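Local coordinates for protein AP endonuclease, family 2 (PDB 3NGF) that probably interconverts hydroxypyruvate and tartronate semialdehyde as a hydroxypyruvate isomerase of the hyi family, using a manganese-binding TIM barrel related to AP endonucleases, at residues D93-A98 / D138-H143; Y101-D106 / H143-L148. All coordinates share one frame; numbering follows the deposited sequence. Where two conformers were deposited one is given.

Overall arrangement
Contacts 1 and 2 lie side by side on the same side of the chain's centre, their own centres 8 Å apart. Both use helix 88-104: its middle meets the end of helix 122-140 in contact 1, and its last turn meets the loop that leads into strand 146-149 in contact 2. Along the chain the segments alternate, 93-98, 101-106, 138-143 and 143-148, with strand 109-111 lying between the two halves. His143 belongs to both contacts, and a probable hydrogen bond from Ile145 N to Leu140 O ties them together. They belong to one TIM-barrel sector, away from the manganese site, where the helices after strands three and four pack on each other and on the entry to the fifth.

Contact 1: residues D93-A98 / D138-H143; sequences DNVDIA and DKLAPH
Segment 93-98 from the middle of helix 88-104 faces segment 138-143 at the end of helix 122-140, and the backbones come nearest at Val95 and Lys139, whose CA atoms are 8.0 Å apart. Val95 points at the other helix. Its CG1 branch, anti to the backbone N (chi1 174°), reaches into the gap and touches two neighbours: Val95 CG1 lies 4.1 Å from Lys139 CB and 4.3 Å from Leu140 CD2. A short branched residue suits this buried place because one methyl can meet both residues while the backbones stay close. Leu140 turns the end of its side chain inward, where it also packs on Leu99 one turn further along helix 88-104.

Lys139 has two roles. Its CB belongs to the apolar layer with Val95, whereas the rest of the chain, bent at chi2 and chi3 (-70° and -62°), brings the ammonium group round toward Asp96. Asp96 OD1 is 3.9 Å from Lys139 NZ, a long salt bridge that is doubtful because it rests on one of two conformers of Asp96, and 3.8 Å from Lys139 CE, so the carboxylate lies against the last methylene as much as against the charge. At that length the attraction is probably modest. No hydrogen bond joins the segments.

Apolar side chains thus fill the inner part of the seam, and one acidic and one basic side chain lie toward its outer side, an arrangement characteristic of adjacent helices in the outer layer of a TIM barrel, here those that follow the third and fourth strands.

Contact 2: residues Y101-D106 / H143-L148; sequences YALALD and HGITVL
Leu103 lays a methyl over the face of the His143 imidazole, a CH-pi contact at the exposed edge of the interface. Leu103 CD1 stands 4.3 Å from the centroid of the His143 ring and 19° off its normal, displaced toward CE1. The other branch sits beyond the ring's perimeter, above the CG-ND1 side, with Leu103 CD2 3.7 Å from His143 ND1. The two side chains cross at about a right angle, and the leucine fork lets one methyl take the face and the other the side.

Here a TIM-barrel helix packs on the loop that enters a barrel strand: helix 88-104 precedes strand 109-111, beside which strand 146-149 runs parallel.

Deeper in, Ala102 and Ile145 point at each other. In Ile145, chi1 of -63° with an extended chi2 of 160° carries CD1 toward the helix, and Ala102 CB meets Ile145 CD1 at 3.9 Å. The small alanine lets the helix lie close to the loop, and both residues also pack on Leu110 of strand 109-111.

A Schellman motif with Asp106 as its positive-phi C-prime residue ends helix 88-104, and another with Gly144 ends helix 122-140; lacking a side chain, glycine adopts that backbone readily. Asp106 OD1 forms a salt bridge with Arg108.

Contact 1: residues D93-A98 / D138-H143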
ATOM      1  N   ASP A  93      17.258  -4.418  -9.885  1.00 13.73           N
ATOM      2  CA  ASP A  93      16.865  -5.736 -10.357  1.00 15.02           C
ATOM      3  C   ASP A  93      15.464  -6.114  -9.857  1.00 13.86           C
ATOM      4  O   ASP A  93      14.684  -6.726 -10.576  1.00 14.56           O
ATOM      5  CB  ASP A  93      17.886  -6.792  -9.945  1.00 15.58           C
ATOM      6  CG  ASP A  93      19.214  -6.612 -10.627  1.00 18.03           C
ATOM      7  OD1 ASP A  93      19.293  -5.902 -11.660  1.00 20.35           O
ATOM      8  OD2 ASP A  93      20.180  -7.206 -10.126  1.00 19.41           O
ATOM      9  N   ASN A  94      15.136  -5.709  -8.639  1.00 13.26           N
ATOM     10  CA  ASN A  94      13.802  -5.982  -8.060  1.00 12.28           C
ATOM     11  C   ASN A  94      12.694  -5.182  -8.742  1.00 12.47           C
ATOM     12  O   ASN A  94      11.523  -5.608  -8.796  1.00 11.20           O
ATOM     13  CB  ASN A  94      13.840  -5.711  -6.556  1.00 11.88           C
ATOM     14  CG  ASN A  94      14.537  -6.830  -5.770  1.00 11.90           C
ATOM     15  OD1 ASN A  94      14.714  -7.945  -6.265  1.00 14.94           O
ATOM     16  ND2 ASN A  94      14.877  -6.545  -4.506  1.00 11.94           N
ATOM     17  N   VAL A  95      13.035  -4.032  -9.307  1.00 12.80           N
ATOM     18  CA  VAL A  95      12.066  -3.285 -10.092  1.00 13.85           C
ATOM     19  C   VAL A  95      11.618  -4.058 -11.327  1.00 14.48           C
ATOM     20  O   VAL A  95      10.432  -4.035 -11.661  1.00 13.49           O
ATOM     21  CB  VAL A  95      12.586  -1.886 -10.493  1.00 13.85           C
ATOM     22  CG1 VAL A  95      11.577  -1.166 -11.470  1.00 15.81           C
ATOM     23  CG2 VAL A  95      12.803  -1.062  -9.251  1.00 14.96           C
ATOM     24  N   ASP A  96      12.563  -4.722 -11.995  0.50 15.19           N
ATOM     25  CA  ASP A  96      12.259  -5.555 -13.164  0.50 15.82           C
ATOM     26  C   ASP A  96      11.253  -6.648 -12.818  0.50 15.33           C
ATOM     27  O   ASP A  96      10.298  -6.888 -13.563  0.50 14.99           O
ATOM     28  CB  ASP A  96      13.533  -6.201 -13.728  0.50 17.36           C
ATOM     29  CG  ASP A  96      14.464  -5.193 -14.386  0.50 18.25           C
ATOM     30  OD1 ASP A  96      13.968  -4.231 -14.993  0.50 19.15           O
ATOM     31  OD2 ASP A  96      15.703  -5.366 -14.304  0.50 22.29           O
ATOM     32  N   ILE A  97      11.486  -7.296 -11.682  1.00 14.50           N
ATOM     33  CA  ILE A  97      10.663  -8.379 -11.198  1.00 13.63           C
ATOM     34  C   ILE A  97       9.265  -7.857 -10.881  1.00 12.69           C
ATOM     35  O   ILE A  97       8.272  -8.425 -11.333  1.00 11.50           O
ATOM     36  CB  ILE A  97      11.276  -9.027  -9.930  1.00 14.15           C
ATOM     37  CG1 ILE A  97      12.600  -9.738 -10.259  1.00 16.06           C
ATOM     38  CG2 ILE A  97      10.304 -10.049  -9.318  1.00 12.87           C
ATOM     39  CD1 ILE A  97      13.294 -10.330  -9.025  1.00 18.16           C
ATOM     40  N   ALA A  98       9.197  -6.746 -10.136  1.00 11.25           N
ATOM     41  CA  ALA A  98       7.904  -6.091  -9.848  1.00 11.06           C
ATOM     42  C   ALA A  98       7.131  -5.681 -11.122  1.00 11.49           C
ATOM     43  O   ALA A  98       5.921  -5.890 -11.201  1.00 11.27           O
ATOM     44  CB  ALA A  98       8.124  -4.878  -8.941  1.00  9.74           C
ATOM     45  N   ASP A 138      11.384   6.150 -13.507  1.00 10.95           N
ATOM     46  CA  ASP A 138      11.773   6.213 -14.927  1.00 12.71           C
ATOM     47  C   ASP A 138      11.460   4.923 -15.671  1.00 13.06           C
ATOM     48  O   ASP A 138      11.109   4.948 -16.872  1.00 13.21           O
ATOM     49  CB  ASP A 138      13.254   6.559 -15.039  1.00 13.34           C
ATOM     50  CG  ASP A 138      13.578   8.013 -14.640  1.00 16.98           C
ATOM     51  OD1 ASP A 138      12.675   8.873 -14.528  1.00 16.81           O
ATOM     52  OD2 ASP A 138      14.780   8.291 -14.467  1.00 20.06           O
ATOM     53  N   LYS A 139      11.623   3.800 -14.978  1.00 14.01           N
ATOM     54  CA  LYS A 139      11.363   2.477 -15.553  1.00 14.41           C
ATOM     55  C   LYS A 139       9.873   2.221 -15.669  1.00 13.15           C
ATOM     56  O   LYS A 139       9.429   1.564 -16.614  1.00 13.67           O
ATOM     57  CB  LYS A 139      12.008   1.386 -14.694  1.00 15.40           C
ATOM     58  CG  LYS A 139      13.500   1.213 -14.950  1.00 21.06           C
ATOM     59  CD  LYS A 139      13.776   0.584 -16.340  1.00 25.78           C
ATOM     60  CE  LYS A 139      13.162  -0.849 -16.443  1.00 28.77           C
ATOM     61  NZ  LYS A 139      13.313  -1.544 -17.763  1.00 31.82           N
ATOM     62  N   LEU A 140       9.101   2.746 -14.714  1.00 11.89           N
ATOM     63  CA  LEU A 140       7.651   2.507 -14.673  1.00 11.76           C
ATOM     64  C   LEU A 140       6.808   3.479 -15.533  1.00 11.44           C
ATOM     65  O   LEU A 140       5.696   3.129 -15.942  1.00 11.84           O
ATOM     66  CB  LEU A 140       7.162   2.524 -13.232  1.00 11.36           C
ATOM     67  CG  LEU A 140       7.795   1.448 -12.311  1.00 13.52           C
ATOM     68  CD1 LEU A 140       7.229   1.555 -10.863  1.00 14.28           C
ATOM     69  CD2 LEU A 140       7.708   0.052 -12.856  1.00 18.46           C
ATOM     70  N   ALA A 141       7.319   4.685 -15.773  1.00 11.68           N
ATOM     71  CA  ALA A 141       6.570   5.738 -16.508  1.00 11.25           C
ATOM     72  C   ALA A 141       6.098   5.298 -17.900  1.00 11.72           C
ATOM     73  O   ALA A 141       4.994   5.652 -18.294  1.00 11.92           O
ATOM     74  CB  ALA A 141       7.404   7.071 -16.605  1.00 11.65           C
ATOM     75  N   PRO A 142       6.912   4.523 -18.639  1.00 12.80           N
ATOM     76  CA  PRO A 142       6.482   4.073 -19.971  1.00 13.10           C
ATOM     77  C   PRO A 142       5.220   3.214 -19.961  1.00 13.24           C
ATOM     78  O   PRO A 142       4.548   3.054 -21.004  1.00 13.85           O
ATOM     79  CB  PRO A 142       7.669   3.245 -20.464  1.00 14.49           C
ATOM     80  CG  PRO A 142       8.851   3.847 -19.773  1.00 14.10           C
ATOM     81  CD  PRO A 142       8.348   4.246 -18.410  1.00 13.23           C
ATOM     82  N   HIS A 143       4.954   2.626 -18.804  1.00 11.92           N
ATOM     83  CA  HIS A 143       3.819   1.743 -18.583  1.00 12.50           C
ATOM     84  C   HIS A 143       2.682   2.364 -17.766  1.00 12.49           C
ATOM     85  O   HIS A 143       1.699   1.680 -17.428  1.00 12.27           O
ATOM     86  CB  HIS A 143       4.347   0.470 -17.911  1.00 12.61           C
ATOM     87  CG  HIS A 143       5.462  -0.178 -18.686  1.00 14.93           C
ATOM     88  ND1 HIS A 143       5.239  -0.847 -19.867  1.00 16.31           N
ATOM     89  CD2 HIS A 143       6.793  -0.259 -18.451  1.00 16.32           C
ATOM     90  CE1 HIS A 143       6.387  -1.324 -20.325  1.00 18.81           C
ATOM     91  NE2 HIS A 143       7.348  -0.968 -19.495  1.00 18.26           N
TER

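Contact 2: residues Y101-D106 / H143-L148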
ATOM      1  N   TYR A 101       5.405  -8.648 -12.922  1.00 11.78           N
ATOM      2  CA  TYR A 101       4.130  -8.934 -12.297  1.00 11.95           C
ATOM      3  C   TYR A 101       3.094  -7.838 -12.520  1.00 11.00           C
ATOM      4  O   TYR A 101       1.919  -8.132 -12.770  1.00 11.03           O
ATOM      5  CB  TYR A 101       4.311  -9.179 -10.786  1.00 11.80           C
ATOM      6  CG  TYR A 101       4.781 -10.556 -10.442  1.00 12.25           C
ATOM      7  CD1 TYR A 101       6.121 -10.921 -10.604  1.00 13.62           C
ATOM      8  CD2 TYR A 101       3.904 -11.505  -9.929  1.00 14.59           C
ATOM      9  CE1 TYR A 101       6.559 -12.181 -10.286  1.00 15.13           C
ATOM     10  CE2 TYR A 101       4.335 -12.766  -9.599  1.00 16.22           C
ATOM     11  CZ  TYR A 101       5.660 -13.107  -9.781  1.00 17.31           C
ATOM     12  OH  TYR A 101       6.081 -14.372  -9.463  1.00 19.82           O
ATOM     13  N   ALA A 102       3.511  -6.582 -12.448  1.00 10.05           N
ATOM     14  CA  ALA A 102       2.575  -5.462 -12.675  1.00 10.25           C
ATOM     15  C   ALA A 102       1.965  -5.493 -14.072  1.00 10.92           C
ATOM     16  O   ALA A 102       0.770  -5.290 -14.224  1.00 10.65           O
ATOM     17  CB  ALA A 102       3.256  -4.110 -12.431  1.00  9.64           C
ATOM     18  N   LEU A 103       2.762  -5.804 -15.088  1.00 11.09           N
ATOM     19  CA  LEU A 103       2.200  -5.914 -16.432  1.00 11.74           C
ATOM     20  C   LEU A 103       1.252  -7.118 -16.548  1.00 11.99           C
ATOM     21  O   LEU A 103       0.152  -6.990 -17.108  1.00 12.27           O
ATOM     22  CB  LEU A 103       3.332  -5.944 -17.466  1.00 12.01           C
ATOM     23  CG  LEU A 103       4.178  -4.660 -17.528  1.00 13.28           C
ATOM     24  CD1 LEU A 103       5.407  -4.820 -18.462  1.00 14.01           C
ATOM     25  CD2 LEU A 103       3.324  -3.466 -17.999  1.00 14.23           C
ATOM     26  N   ALA A 104       1.643  -8.265 -16.001  1.00 11.56           N
ATOM     27  CA  ALA A 104       0.776  -9.440 -15.993  1.00 12.26           C
ATOM     28  C   ALA A 104      -0.584  -9.236 -15.331  1.00 12.33           C
ATOM     29  O   ALA A 104      -1.606  -9.773 -15.793  1.00 12.06           O
ATOM     30  CB  ALA A 104       1.502 -10.656 -15.390  1.00 12.45           C
ATOM     31  N   LEU A 105      -0.596  -8.476 -14.236  1.00 12.04           N
ATOM     32  CA  LEU A 105      -1.796  -8.227 -13.460  1.00 12.55           C
ATOM     33  C   LEU A 105      -2.517  -6.910 -13.808  1.00 12.98           C
ATOM     34  O   LEU A 105      -3.515  -6.567 -13.155  1.00 13.20           O
ATOM     35  CB  LEU A 105      -1.446  -8.222 -11.960  1.00 12.17           C
ATOM     36  CG  LEU A 105      -0.668  -9.419 -11.418  1.00 12.86           C
ATOM     37  CD1 LEU A 105      -0.599  -9.364  -9.885  1.00 12.59           C
ATOM     38  CD2 LEU A 105      -1.214 -10.729 -11.894  1.00 13.03           C
ATOM     39  N   ASP A 106      -2.037  -6.208 -14.844  1.00 12.79           N
ATOM     40  CA  ASP A 106      -2.506  -4.864 -15.214  1.00 13.53           C
ATOM     41  C   ASP A 106      -2.625  -3.930 -13.978  1.00 12.68           C
ATOM     42  O   ASP A 106      -3.641  -3.232 -13.797  1.00 12.94           O
ATOM     43  CB  ASP A 106      -3.828  -4.977 -15.967  1.00 15.16           C
ATOM     44  CG  ASP A 106      -4.286  -3.660 -16.599  1.00 18.76           C
ATOM     45  OD1 ASP A 106      -3.450  -2.793 -16.921  1.00 21.01           O
ATOM     46  OD2 ASP A 106      -5.521  -3.502 -16.782  1.00 24.66           O
ATOM     47  N   HIS A 143       4.954   2.626 -18.804  1.00 11.92           N
ATOM     48  CA  HIS A 143       3.819   1.743 -18.583  1.00 12.50           C
ATOM     49  C   HIS A 143       2.682   2.364 -17.766  1.00 12.49           C
ATOM     50  O   HIS A 143       1.699   1.680 -17.428  1.00 12.27           O
ATOM     51  CB  HIS A 143       4.347   0.470 -17.911  1.00 12.61           C
ATOM     52  CG  HIS A 143       5.462  -0.178 -18.686  1.00 14.93           C
ATOM     53  ND1 HIS A 143       5.239  -0.847 -19.867  1.00 16.31           N
ATOM     54  CD2 HIS A 143       6.793  -0.259 -18.451  1.00 16.32           C
ATOM     55  CE1 HIS A 143       6.387  -1.324 -20.325  1.00 18.81           C
ATOM     56  NE2 HIS A 143       7.348  -0.968 -19.495  1.00 18.26           N
ATOM     57  N   GLY A 144       2.813   3.664 -17.463  1.00 11.94           N
ATOM     58  CA  GLY A 144       1.797   4.389 -16.735  1.00 12.09           C
ATOM     59  C   GLY A 144       1.678   3.910 -15.292  1.00 11.15           C
ATOM     60  O   GLY A 144       0.605   4.023 -14.702  1.00 11.93           O
ATOM     61  N   ILE A 145       2.757   3.332 -14.761  1.00  9.49           N
ATOM     62  CA  ILE A 145       2.750   2.795 -13.383  1.00 10.16           C
ATOM     63  C   ILE A 145       3.342   3.816 -12.424  1.00  9.43           C
ATOM     64  O   ILE A 145       4.378   4.446 -12.710  1.00 11.19           O
ATOM     65  CB  ILE A 145       3.483   1.428 -13.296  1.00  9.47           C
ATOM     66  CG1 ILE A 145       2.725   0.404 -14.151  1.00 10.08           C
ATOM     67  CG2 ILE A 145       3.597   0.960 -11.824  1.00  9.27           C
ATOM     68  CD1 ILE A 145       3.532  -0.815 -14.550  1.00  8.31           C
ATOM     69  N   THR A 146       2.689   3.984 -11.269  1.00 10.04           N
ATOM     70  CA  THR A 146       3.135   4.897 -10.221  1.00  9.76           C
ATOM     71  C   THR A 146       3.810   4.079  -9.097  1.00  9.42           C
ATOM     72  O   THR A 146       3.371   2.980  -8.781  1.00  9.38           O
ATOM     73  CB  THR A 146       1.945   5.691  -9.646  1.00 10.44           C
ATOM     74  OG1 THR A 146       1.434   6.587 -10.637  1.00 10.43           O
ATOM     75  CG2 THR A 146       2.338   6.503  -8.368  1.00 11.30           C
ATOM     76  N   VAL A 147       4.909   4.599  -8.542  1.00  8.33           N
ATOM     77  CA  VAL A 147       5.572   3.999  -7.383  1.00  8.03           C
ATOM     78  C   VAL A 147       5.282   4.829  -6.144  1.00  8.14           C
ATOM     79  O   VAL A 147       5.376   6.061  -6.179  1.00  8.30           O
ATOM     80  CB  VAL A 147       7.108   3.844  -7.582  1.00  9.91           C
ATOM     81  CG1 VAL A 147       7.790   5.160  -7.945  1.00 11.09           C
ATOM     82  CG2 VAL A 147       7.769   3.179  -6.364  1.00  7.84           C
ATOM     83  N   LEU A 148       4.969   4.152  -5.042  1.00  7.80           N
ATOM     84  CA  LEU A 148       4.615   4.836  -3.812  1.00  7.40           C
ATOM     85  C   LEU A 148       5.574   4.590  -2.682  1.00  8.43           C
ATOM     86  O   LEU A 148       6.179   3.513  -2.566  1.00  8.30           O
ATOM     87  CB  LEU A 148       3.220   4.412  -3.333  1.00  8.06           C
ATOM     88  CG  LEU A 148       2.057   4.587  -4.298  1.00  8.02           C
ATOM     89  CD1 LEU A 148       0.737   4.122  -3.626  1.00  9.71           C
ATOM     90  CD2 LEU A 148       1.978   6.024  -4.837  1.00 10.18           C
TER